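Local structure of transferrin (6WB6) at residues 78-86 with 228-237; 204-213 with 219-229. The protein binds a single ferric ion together with a carbonate anion and transports iron as a secreted, glycosylated insect transferrin. All coordinates share one frame; numbering follows the deposited sequence.

Contact 1 of 2, residues 78-86 with 228-237; sequences YRTDEEPDA and KFFGLPVGTT
E82 and K228 meet with their side chains running in from opposite directions, and the carboxylate oxygen OE2 of E82 lies 2.5 Å from K228 NZ in a salt bridge. The lysine nitrogen approaches OE2 on its syn side, 16° out of the carboxylate plane. A second donor, T237 OG1, bonds the same oxygen; that separation is so short that its exact value is doubtful. E82 gets there with CG anti to the backbone N (chi1 -170°) and the chain extended beyond it. Backbone atoms make the other tight point: T236 N donates to E82 O over 2.8 Å, with an N-H...O angle of 156°. G235 CA adds a CA-H...O contact to the same oxygen at 3.0 Å, and a CB on G235 would clash with it. With an alanine at K228, the E82 carboxylate would probably lose its positively charged mate and be freer to turn. The side of D81 and T236 is exposed and looser: T236 CG2 stays 4.3 Å from P84 CD, and E83 OE2 4.1 Å from V234 CG2. Only 287 Å² is buried in all. Residues 80-89 link strand 72-79 to strand 90-97 of another sheet, consistent with the interdomain connection of transferrin lobes; here E82, E83 and V234 pack on I224 of helix 223-229, while P84 touches H320 of strand 320-327.

Contact 2 of 2, residues 204-213 with 219-229; sequences YEGALRCLAH and AFTKVIFTRKF. With FE (Fe (III) ion), chain E.
Y204 opens the contact, its ring under the K222 side chain and its CB on the F225 ring. K222 CE sits over the centre of the tyrosine ring, and K222 NZ makes a cation-pi contact 3.6 Å from the ring centroid. The phenol OH binds the iron (III) ion at 2.1 Å. At the other end of the side chain, Y204 CB lies 3.3 Å from F225 CG; the two rings are near parallel, at 20°, but slid apart so that they barely overlap. Y204 O accepts from T221 OG1 at 2.9 Å. E205 follows with its CB against F225 CD2, and A207 faces A219. L208 then splits its contacts: CD1 reaches F225 O at 3.5 Å, CD2 meets the T221 methyl, and CB stands over the centre of the F229 ring. R209 CG approaches that ring obliquely, while L211 CD2 packs on A219 CB at 3.9 Å. A212 CB touches the ring edge at F229 CZ. F229 thus fits as a knob among E205, L208, R209 and A212. Helix 204-213 runs roughly antiparallel to strand 219-222, at 148°, and at 54° to helix 223-229. This helix-strand-helix unit supplies one of the two tyrosine ligands of the transferrin iron site, the other being Y90, and R120 of the carbonate pocket makes a cation-pi contact with Y204.

Overall arrangement
The centres of the two contacts are 15 Å apart, and both use helix 223-229, with K228 and F229 common to them. Along the chain, contact 2 is nested inside the loop that contact 1 closes: 78-86 comes first, then 204-213 and 219-229, and the chain leaves through 230-237. The mixed sheet, which holds strand 218-222, and the four-stranded antiparallel sheet, which holds strand 72-79, belong to the two subdomains flanking the iron site, as is general for transferrin lobes. Contact 2 lies within the first of these; contact 1 ties its helix 223-229 and the following loop to the crossover from the other, possibly bearing on how the lobe closes.

Contact 1 of 2, residues 78-86 with 228-237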
loop_
_atom_site.group_PDB
_atom_site.type_symbol
_atom_site.label_atom_id
_atom_site.label_comp_id
_atom_site.label_asym_id
_atom_site.label_seq_id
_atom_site.Cartn_x
_atom_site.Cartn_y
_atom_site.Cartn_z
ATOM N N TYR A 78 -10.040 -21.680 -10.242
ATOM C CA TYR A 78 -10.333 -21.993 -8.849
ATOM C C TYR A 78 -11.739 -21.506 -8.505
ATOM O O TYR A 78 -12.030 -20.305 -8.596
ATOM C CB TYR A 78 -9.312 -21.326 -7.932
ATOM C CG TYR A 78 -7.895 -21.853 -8.034
ATOM C CD1 TYR A 78 -7.620 -23.060 -8.676
ATOM C CD2 TYR A 78 -6.834 -21.140 -7.488
ATOM C CE1 TYR A 78 -6.327 -23.545 -8.759
ATOM C CE2 TYR A 78 -5.534 -21.620 -7.559
ATOM C CZ TYR A 78 -5.286 -22.815 -8.203
ATOM O OH TYR A 78 -4.001 -23.308 -8.286
ATOM N N ARG A 79 -12.606 -22.429 -8.107
ATOM C CA ARG A 79 -13.999 -22.127 -7.835
ATOM C C ARG A 79 -14.327 -22.529 -6.399
ATOM O O ARG A 79 -13.466 -22.982 -5.653
ATOM C CB ARG A 79 -14.892 -22.841 -8.851
ATOM C CG ARG A 79 -14.510 -22.522 -10.284
ATOM C CD ARG A 79 -15.445 -23.192 -11.257
ATOM N NE ARG A 79 -15.318 -22.659 -12.606
ATOM C CZ ARG A 79 -15.996 -23.140 -13.641
ATOM N NH1 ARG A 79 -16.835 -24.153 -13.483
ATOM N NH2 ARG A 79 -15.853 -22.613 -14.825
ATOM N N THR A 80 -15.584 -22.348 -6.005
ATOM C CA THR A 80 -16.031 -22.772 -4.687
ATOM C C THR A 80 -16.724 -24.121 -4.809
ATOM O O THR A 80 -17.226 -24.490 -5.873
ATOM C CB THR A 80 -17.004 -21.776 -4.069
ATOM O OG1 THR A 80 -18.077 -21.580 -4.988
ATOM C CG2 THR A 80 -16.315 -20.444 -3.732
ATOM N N ASP A 81 -16.761 -24.846 -3.692
ATOM C CA ASP A 81 -17.563 -26.063 -3.636
ATOM C C ASP A 81 -19.044 -25.734 -3.657
ATOM O O ASP A 81 -19.845 -26.538 -4.141
ATOM C CB ASP A 81 -17.172 -26.869 -2.401
ATOM C CG ASP A 81 -15.842 -27.601 -2.591
ATOM O OD1 ASP A 81 -15.678 -28.295 -3.619
ATOM O OD2 ASP A 81 -14.954 -27.479 -1.733
ATOM N N GLU A 82 -19.407 -24.533 -3.197
ATOM C CA GLU A 82 -20.787 -24.078 -3.259
ATOM C C GLU A 82 -21.214 -23.822 -4.694
ATOM O O GLU A 82 -22.361 -24.101 -5.058
ATOM C CB GLU A 82 -20.942 -22.814 -2.412
ATOM C CG GLU A 82 -22.348 -22.380 -2.190
ATOM C CD GLU A 82 -22.438 -21.309 -1.122
ATOM O OE1 GLU A 82 -21.380 -20.735 -0.772
ATOM O OE2 GLU A 82 -23.557 -21.049 -0.622
ATOM N N GLU A 83 -20.312 -23.300 -5.527
ATOM C CA GLU A 83 -20.621 -22.976 -6.921
ATOM C C GLU A 83 -19.584 -23.570 -7.877
ATOM O O GLU A 83 -18.947 -22.857 -8.660
ATOM C CB GLU A 83 -20.710 -21.461 -7.093
ATOM C CG GLU A 83 -21.878 -20.818 -6.360
ATOM C CD GLU A 83 -21.925 -19.321 -6.557
ATOM O OE1 GLU A 83 -21.248 -18.606 -5.796
ATOM O OE2 GLU A 83 -22.603 -18.868 -7.498
ATOM N N PRO A 84 -19.423 -24.890 -7.872
ATOM C CA PRO A 84 -18.363 -25.503 -8.696
ATOM C C PRO A 84 -18.573 -25.313 -10.187
ATOM O O PRO A 84 -17.600 -25.368 -10.954
ATOM C CB PRO A 84 -18.430 -26.986 -8.309
ATOM C CG PRO A 84 -19.865 -27.188 -7.866
ATOM C CD PRO A 84 -20.306 -25.884 -7.244
ATOM N N ASP A 85 -19.802 -25.071 -10.615
ATOM C CA ASP A 85 -20.134 -24.958 -12.030
ATOM C C ASP A 85 -20.413 -23.529 -12.488
ATOM O O ASP A 85 -20.703 -23.314 -13.665
ATOM C CB ASP A 85 -21.335 -25.863 -12.320
ATOM C CG ASP A 85 -20.985 -27.336 -12.160
ATOM O OD1 ASP A 85 -19.983 -27.749 -12.776
ATOM O OD2 ASP A 85 -21.676 -28.066 -11.409
ATOM N N ALA A 86 -20.344 -22.556 -11.604
ATOM C CA ALA A 86 -20.588 -21.179 -12.008
ATOM C C ALA A 86 -19.393 -20.637 -12.787
ATOM O O ALA A 86 -18.247 -20.829 -12.368
ATOM C CB ALA A 86 -20.860 -20.308 -10.783
ATOM N N LYS A 228 -29.481 -15.682 -0.924
ATOM C CA LYS A 228 -29.558 -16.152 0.455
ATOM C C LYS A 228 -30.343 -15.195 1.338
ATOM O O LYS A 228 -30.998 -15.629 2.291
ATOM C CB LYS A 228 -28.163 -16.341 1.027
ATOM C CG LYS A 228 -27.382 -17.356 0.285
ATOM C CD LYS A 228 -26.052 -17.628 0.945
ATOM C CE LYS A 228 -25.404 -18.770 0.245
ATOM N NZ LYS A 228 -23.988 -18.883 0.644
ATOM N N PHE A 229 -30.286 -13.902 1.036
ATOM C CA PHE A 229 -31.047 -12.931 1.806
ATOM C C PHE A 229 -32.516 -13.305 1.799
ATOM O O PHE A 229 -33.214 -13.088 2.783
ATOM C CB PHE A 229 -30.833 -11.526 1.224
ATOM C CG PHE A 229 -31.503 -10.405 2.006
ATOM C CD1 PHE A 229 -30.961 -9.940 3.190
ATOM C CD2 PHE A 229 -32.634 -9.790 1.516
ATOM C CE1 PHE A 229 -31.569 -8.899 3.881
ATOM C CE2 PHE A 229 -33.248 -8.762 2.198
ATOM C CZ PHE A 229 -32.718 -8.317 3.377
ATOM N N PHE A 230 -32.984 -13.898 0.705
ATOM C CA PHE A 230 -34.366 -14.309 0.550
ATOM C C PHE A 230 -34.556 -15.800 0.759
ATOM O O PHE A 230 -35.537 -16.366 0.275
ATOM C CB PHE A 230 -34.856 -13.895 -0.828
ATOM C CG PHE A 230 -34.806 -12.404 -1.056
ATOM C CD1 PHE A 230 -35.628 -11.555 -0.342
ATOM C CD2 PHE A 230 -33.929 -11.856 -1.972
ATOM C CE1 PHE A 230 -35.579 -10.207 -0.560
ATOM C CE2 PHE A 230 -33.882 -10.520 -2.183
ATOM C CZ PHE A 230 -34.702 -9.687 -1.479
ATOM N N GLY A 231 -33.609 -16.451 1.426
ATOM C CA GLY A 231 -33.729 -17.872 1.710
ATOM C C GLY A 231 -33.660 -18.751 0.487
ATOM O O GLY A 231 -34.011 -19.938 0.555
ATOM N N LEU A 232 -33.212 -18.209 -0.628
ATOM C CA LEU A 232 -33.258 -18.993 -1.847
ATOM C C LEU A 232 -32.029 -19.882 -1.968
ATOM O O LEU A 232 -30.973 -19.575 -1.405
ATOM C CB LEU A 232 -33.358 -18.082 -3.053
ATOM C CG LEU A 232 -34.701 -17.361 -3.127
ATOM C CD1 LEU A 232 -34.644 -16.290 -4.197
ATOM C CD2 LEU A 232 -35.799 -18.338 -3.440
ATOM N N PRO A 233 -32.148 -21.000 -2.681
ATOM C CA PRO A 233 -30.984 -21.860 -2.889
ATOM C C PRO A 233 -30.025 -21.240 -3.880
ATOM O O PRO A 233 -30.420 -20.491 -4.775
ATOM C CB PRO A 233 -31.593 -23.141 -3.453
ATOM C CG PRO A 233 -32.764 -22.668 -4.205
ATOM C CD PRO A 233 -33.321 -21.510 -3.415
ATOM N N VAL A 234 -28.750 -21.564 -3.710
ATOM C CA VAL A 234 -27.719 -21.138 -4.651
ATOM C C VAL A 234 -26.622 -22.193 -4.668
ATOM O O VAL A 234 -26.123 -22.604 -3.615
ATOM C CB VAL A 234 -27.180 -19.727 -4.298
ATOM C CG1 VAL A 234 -26.874 -19.591 -2.823
ATOM C CG2 VAL A 234 -25.950 -19.388 -5.128
ATOM N N GLY A 235 -26.266 -22.653 -5.864
ATOM C CA GLY A 235 -25.229 -23.674 -5.971
ATOM C C GLY A 235 -25.622 -24.909 -5.174
ATOM O O GLY A 235 -26.753 -25.388 -5.261
ATOM N N THR A 236 -24.687 -25.413 -4.365
ATOM C CA THR A 236 -24.938 -26.549 -3.488
ATOM C C THR A 236 -25.722 -26.164 -2.242
ATOM O O THR A 236 -26.082 -27.044 -1.450
ATOM C CB THR A 236 -23.620 -27.184 -3.032
ATOM O OG1 THR A 236 -22.882 -26.227 -2.259
ATOM C CG2 THR A 236 -22.797 -27.674 -4.218
ATOM N N THR A 237 -25.960 -24.907 -2.041
ATOM C CA THR A 237 -26.631 -24.486 -0.824
ATOM C C THR A 237 -28.131 -24.536 -1.038
ATOM O O THR A 237 -28.627 -23.982 -2.031
ATOM C CB THR A 237 -26.233 -23.082 -0.421
ATOM O OG1 THR A 237 -24.807 -23.005 -0.321
ATOM C CG2 THR A 237 -26.881 -22.725 0.923
#

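Contact 2 of 2, residues 204-213 with 219-229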
loop_
_atom_site.group_PDB
_atom_site.type_symbol
_atom_site.label_atom_id
_atom_site.label_comp_id
_atom_site.label_asym_id
_atom_site.label_seq_id
_atom_site.Cartn_x
_atom_site.Cartn_y
_atom_site.Cartn_z
ATOM N N TYR A 204 -21.988 -7.150 1.301
ATOM C CA TYR A 204 -22.959 -7.803 0.391
ATOM C C TYR A 204 -24.337 -7.941 1.022
ATOM O O TYR A 204 -25.266 -7.707 0.355
ATOM C CB TYR A 204 -22.482 -9.171 -0.075
ATOM C CG TYR A 204 -21.127 -9.230 -0.729
ATOM C CD1 TYR A 204 -20.920 -8.759 -2.010
ATOM C CD2 TYR A 204 -20.086 -9.832 -0.077
ATOM C CE1 TYR A 204 -19.694 -8.842 -2.626
ATOM C CE2 TYR A 204 -18.866 -9.955 -0.675
ATOM C CZ TYR A 204 -18.668 -9.432 -1.929
ATOM O OH TYR A 204 -17.501 -9.647 -2.485
ATOM N N GLU A 205 -24.401 -8.343 2.267
ATOM C CA GLU A 205 -25.686 -8.513 2.929
ATOM C C GLU A 205 -26.210 -7.202 3.486
ATOM O O GLU A 205 -27.396 -6.922 3.369
ATOM C CB GLU A 205 -25.577 -9.526 4.065
ATOM C CG GLU A 205 -26.912 -10.072 4.494
ATOM C CD GLU A 205 -26.770 -11.187 5.503
ATOM O OE1 GLU A 205 -25.649 -11.743 5.625
ATOM O OE2 GLU A 205 -27.781 -11.503 6.166
ATOM N N GLY A 206 -25.332 -6.392 4.089
ATOM C CA GLY A 206 -25.754 -5.115 4.631
ATOM C C GLY A 206 -26.326 -4.184 3.583
ATOM O O GLY A 206 -27.216 -3.386 3.872
ATOM N N ALA A 207 -25.844 -4.274 2.349
ATOM C CA ALA A 207 -26.444 -3.463 1.303
ATOM C C ALA A 207 -27.902 -3.835 1.093
ATOM O O ALA A 207 -28.735 -2.966 0.851
ATOM C CB ALA A 207 -25.671 -3.622 0.003
ATOM N N LEU A 208 -28.234 -5.122 1.155
ATOM C CA LEU A 208 -29.636 -5.482 1.016
ATOM C C LEU A 208 -30.424 -5.061 2.255
ATOM O O LEU A 208 -31.583 -4.668 2.139
ATOM C CB LEU A 208 -29.779 -6.989 0.739
ATOM C CG LEU A 208 -29.105 -7.402 -0.592
ATOM C CD1 LEU A 208 -28.635 -8.821 -0.624
ATOM C CD2 LEU A 208 -30.065 -7.141 -1.736
ATOM N N ARG A 209 -29.812 -5.101 3.436
ATOM C CA ARG A 209 -30.480 -4.555 4.622
ATOM C C ARG A 209 -30.661 -3.050 4.508
ATOM O O ARG A 209 -31.686 -2.502 4.933
ATOM C CB ARG A 209 -29.685 -4.888 5.883
ATOM C CG ARG A 209 -29.653 -6.372 6.175
ATOM C CD ARG A 209 -29.065 -6.653 7.525
ATOM N NE ARG A 209 -27.640 -6.371 7.525
ATOM C CZ ARG A 209 -26.680 -7.288 7.433
ATOM N NH1 ARG A 209 -26.973 -8.584 7.354
ATOM N NH2 ARG A 209 -25.410 -6.901 7.430
ATOM N N CYS A 210 -29.651 -2.359 3.983
ATOM C CA CYS A 210 -29.822 -0.948 3.686
ATOM C C CYS A 210 -31.038 -0.747 2.795
ATOM O O CYS A 210 -31.865 0.135 3.037
ATOM C CB CYS A 210 -28.548 -0.406 3.030
ATOM S SG CYS A 210 -28.679 1.223 2.277
ATOM N N LEU A 211 -31.193 -1.601 1.794
ATOM C CA LEU A 211 -32.306 -1.474 0.853
ATOM C C LEU A 211 -33.639 -1.884 1.494
ATOM O O LEU A 211 -34.660 -1.202 1.321
ATOM C CB LEU A 211 -32.003 -2.324 -0.387
ATOM C CG LEU A 211 -33.093 -2.477 -1.471
ATOM C CD1 LEU A 211 -33.226 -1.218 -2.267
ATOM C CD2 LEU A 211 -32.822 -3.631 -2.415
ATOM N N ALA A 212 -33.655 -2.983 2.240
ATOM C CA ALA A 212 -34.922 -3.537 2.720
ATOM C C ALA A 212 -35.375 -2.918 4.035
ATOM O O ALA A 212 -36.576 -2.892 4.320
ATOM C CB ALA A 212 -34.790 -5.058 2.899
ATOM N N HIS A 213 -34.428 -2.438 4.844
ATOM C CA HIS A 213 -34.674 -2.001 6.202
ATOM C C HIS A 213 -34.299 -0.552 6.470
ATOM O O HIS A 213 -34.764 0.003 7.474
ATOM C CB HIS A 213 -33.891 -2.885 7.182
ATOM C CG HIS A 213 -34.150 -4.350 7.002
ATOM N ND1 HIS A 213 -33.246 -5.315 7.379
ATOM C CD2 HIS A 213 -35.205 -5.010 6.465
ATOM C CE1 HIS A 213 -33.737 -6.510 7.095
ATOM N NE2 HIS A 213 -34.924 -6.352 6.539
ATOM N N ALA A 219 -29.564 -1.230 -4.404
ATOM C CA ALA A 219 -28.476 -1.926 -3.724
ATOM C C ALA A 219 -27.593 -2.516 -4.804
ATOM O O ALA A 219 -28.101 -3.079 -5.774
ATOM C CB ALA A 219 -28.984 -3.036 -2.798
ATOM N N PHE A 220 -26.292 -2.307 -4.683
ATOM C CA PHE A 220 -25.313 -2.938 -5.553
ATOM C C PHE A 220 -24.647 -4.073 -4.776
ATOM O O PHE A 220 -23.931 -3.829 -3.801
ATOM C CB PHE A 220 -24.293 -1.907 -6.040
ATOM C CG PHE A 220 -24.922 -0.753 -6.791
ATOM C CD1 PHE A 220 -25.330 -0.909 -8.098
ATOM C CD2 PHE A 220 -25.123 0.468 -6.183
ATOM C CE1 PHE A 220 -25.905 0.145 -8.792
ATOM C CE2 PHE A 220 -25.709 1.530 -6.882
ATOM C CZ PHE A 220 -26.102 1.357 -8.182
ATOM N N THR A 221 -24.883 -5.308 -5.199
ATOM C CA THR A 221 -24.331 -6.428 -4.477
ATOM C C THR A 221 -24.134 -7.585 -5.463
ATOM O O THR A 221 -23.991 -7.374 -6.676
ATOM C CB THR A 221 -25.246 -6.716 -3.279
ATOM O OG1 THR A 221 -24.714 -7.781 -2.516
ATOM C CG2 THR A 221 -26.691 -7.035 -3.747
ATOM N N LYS A 222 -24.073 -8.806 -4.947
ATOM C CA LYS A 222 -23.873 -9.972 -5.798
ATOM C C LYS A 222 -24.978 -10.985 -5.542
ATOM O O LYS A 222 -25.674 -10.944 -4.530
ATOM C CB LYS A 222 -22.498 -10.627 -5.608
ATOM C CG LYS A 222 -22.231 -11.251 -4.263
ATOM C CD LYS A 222 -20.890 -11.972 -4.239
ATOM C CE LYS A 222 -20.460 -12.267 -2.818
ATOM N NZ LYS A 222 -18.994 -12.593 -2.696
ATOM N N VAL A 223 -25.100 -11.916 -6.484
ATOM C CA VAL A 223 -26.272 -12.775 -6.559
ATOM C C VAL A 223 -26.380 -13.634 -5.321
ATOM O O VAL A 223 -27.456 -13.797 -4.741
ATOM C CB VAL A 223 -26.197 -13.649 -7.821
ATOM C CG1 VAL A 223 -27.249 -14.763 -7.774
ATOM C CG2 VAL A 223 -26.347 -12.777 -9.012
ATOM N N ILE A 224 -25.262 -14.229 -4.916
ATOM C CA ILE A 224 -25.323 -15.273 -3.914
ATOM C C ILE A 224 -25.833 -14.704 -2.604
ATOM O O ILE A 224 -26.642 -15.342 -1.915
ATOM C CB ILE A 224 -23.951 -15.959 -3.774
ATOM C CG1 ILE A 224 -24.048 -17.132 -2.822
ATOM C CG2 ILE A 224 -22.874 -14.982 -3.304
ATOM C CD1 ILE A 224 -22.839 -18.080 -2.890
ATOM N N PHE A 225 -25.399 -13.483 -2.249
ATOM C CA PHE A 225 -25.951 -12.848 -1.057
ATOM C C PHE A 225 -27.362 -12.359 -1.296
ATOM O O PHE A 225 -28.135 -12.238 -0.341
ATOM C CB PHE A 225 -25.077 -11.687 -0.582
ATOM C CG PHE A 225 -23.968 -12.117 0.328
ATOM C CD1 PHE A 225 -22.776 -12.535 -0.190
ATOM C CD2 PHE A 225 -24.133 -12.130 1.699
ATOM C CE1 PHE A 225 -21.773 -12.953 0.613
ATOM C CE2 PHE A 225 -23.106 -12.548 2.522
ATOM C CZ PHE A 225 -21.932 -12.965 1.971
ATOM N N THR A 226 -27.729 -12.076 -2.544
ATOM C CA THR A 226 -29.112 -11.685 -2.805
ATOM C C THR A 226 -30.037 -12.891 -2.657
ATOM O O THR A 226 -31.080 -12.820 -1.999
ATOM C CB THR A 226 -29.239 -11.072 -4.192
ATOM O OG1 THR A 226 -28.367 -9.935 -4.308
ATOM C CG2 THR A 226 -30.669 -10.640 -4.466
ATOM N N ARG A 227 -29.642 -14.019 -3.230
ATOM C CA ARG A 227 -30.453 -15.217 -3.125
ATOM C C ARG A 227 -30.577 -15.680 -1.674
ATOM O O ARG A 227 -31.675 -15.982 -1.212
ATOM C CB ARG A 227 -29.850 -16.290 -4.020
ATOM C CG ARG A 227 -30.029 -15.950 -5.458
ATOM C CD ARG A 227 -29.612 -17.077 -6.382
ATOM N NE ARG A 227 -30.445 -18.256 -6.213
ATOM C CZ ARG A 227 -31.641 -18.410 -6.760
ATOM N NH1 ARG A 227 -32.154 -17.455 -7.521
ATOM N NH2 ARG A 227 -32.312 -19.534 -6.542
ATOM N N LYS A 228 -29.481 -15.682 -0.924
ATOM C CA LYS A 228 -29.558 -16.152 0.455
ATOM C C LYS A 228 -30.343 -15.195 1.338
ATOM O O LYS A 228 -30.998 -15.629 2.291
ATOM C CB LYS A 228 -28.163 -16.341 1.027
ATOM C CG LYS A 228 -27.382 -17.356 0.285
ATOM C CD LYS A 228 -26.052 -17.628 0.945
ATOM C CE LYS A 228 -25.404 -18.770 0.245
ATOM N NZ LYS A 228 -23.988 -18.883 0.644
ATOM N N PHE A 229 -30.286 -13.902 1.036
ATOM C CA PHE A 229 -31.047 -12.931 1.806
ATOM C C PHE A 229 -32.516 -13.305 1.799
ATOM O O PHE A 229 -33.214 -13.088 2.783
ATOM C CB PHE A 229 -30.833 -11.526 1.224
ATOM C CG PHE A 229 -31.503 -10.405 2.006
ATOM C CD1 PHE A 229 -30.961 -9.940 3.190
ATOM C CD2 PHE A 229 -32.634 -9.790 1.516
ATOM C CE1 PHE A 229 -31.569 -8.899 3.881
ATOM C CE2 PHE A 229 -33.248 -8.762 2.198
ATOM C CZ PHE A 229 -32.718 -8.317 3.377
HETATM FE FE FE E . -16.351 -8.310 -3.629
#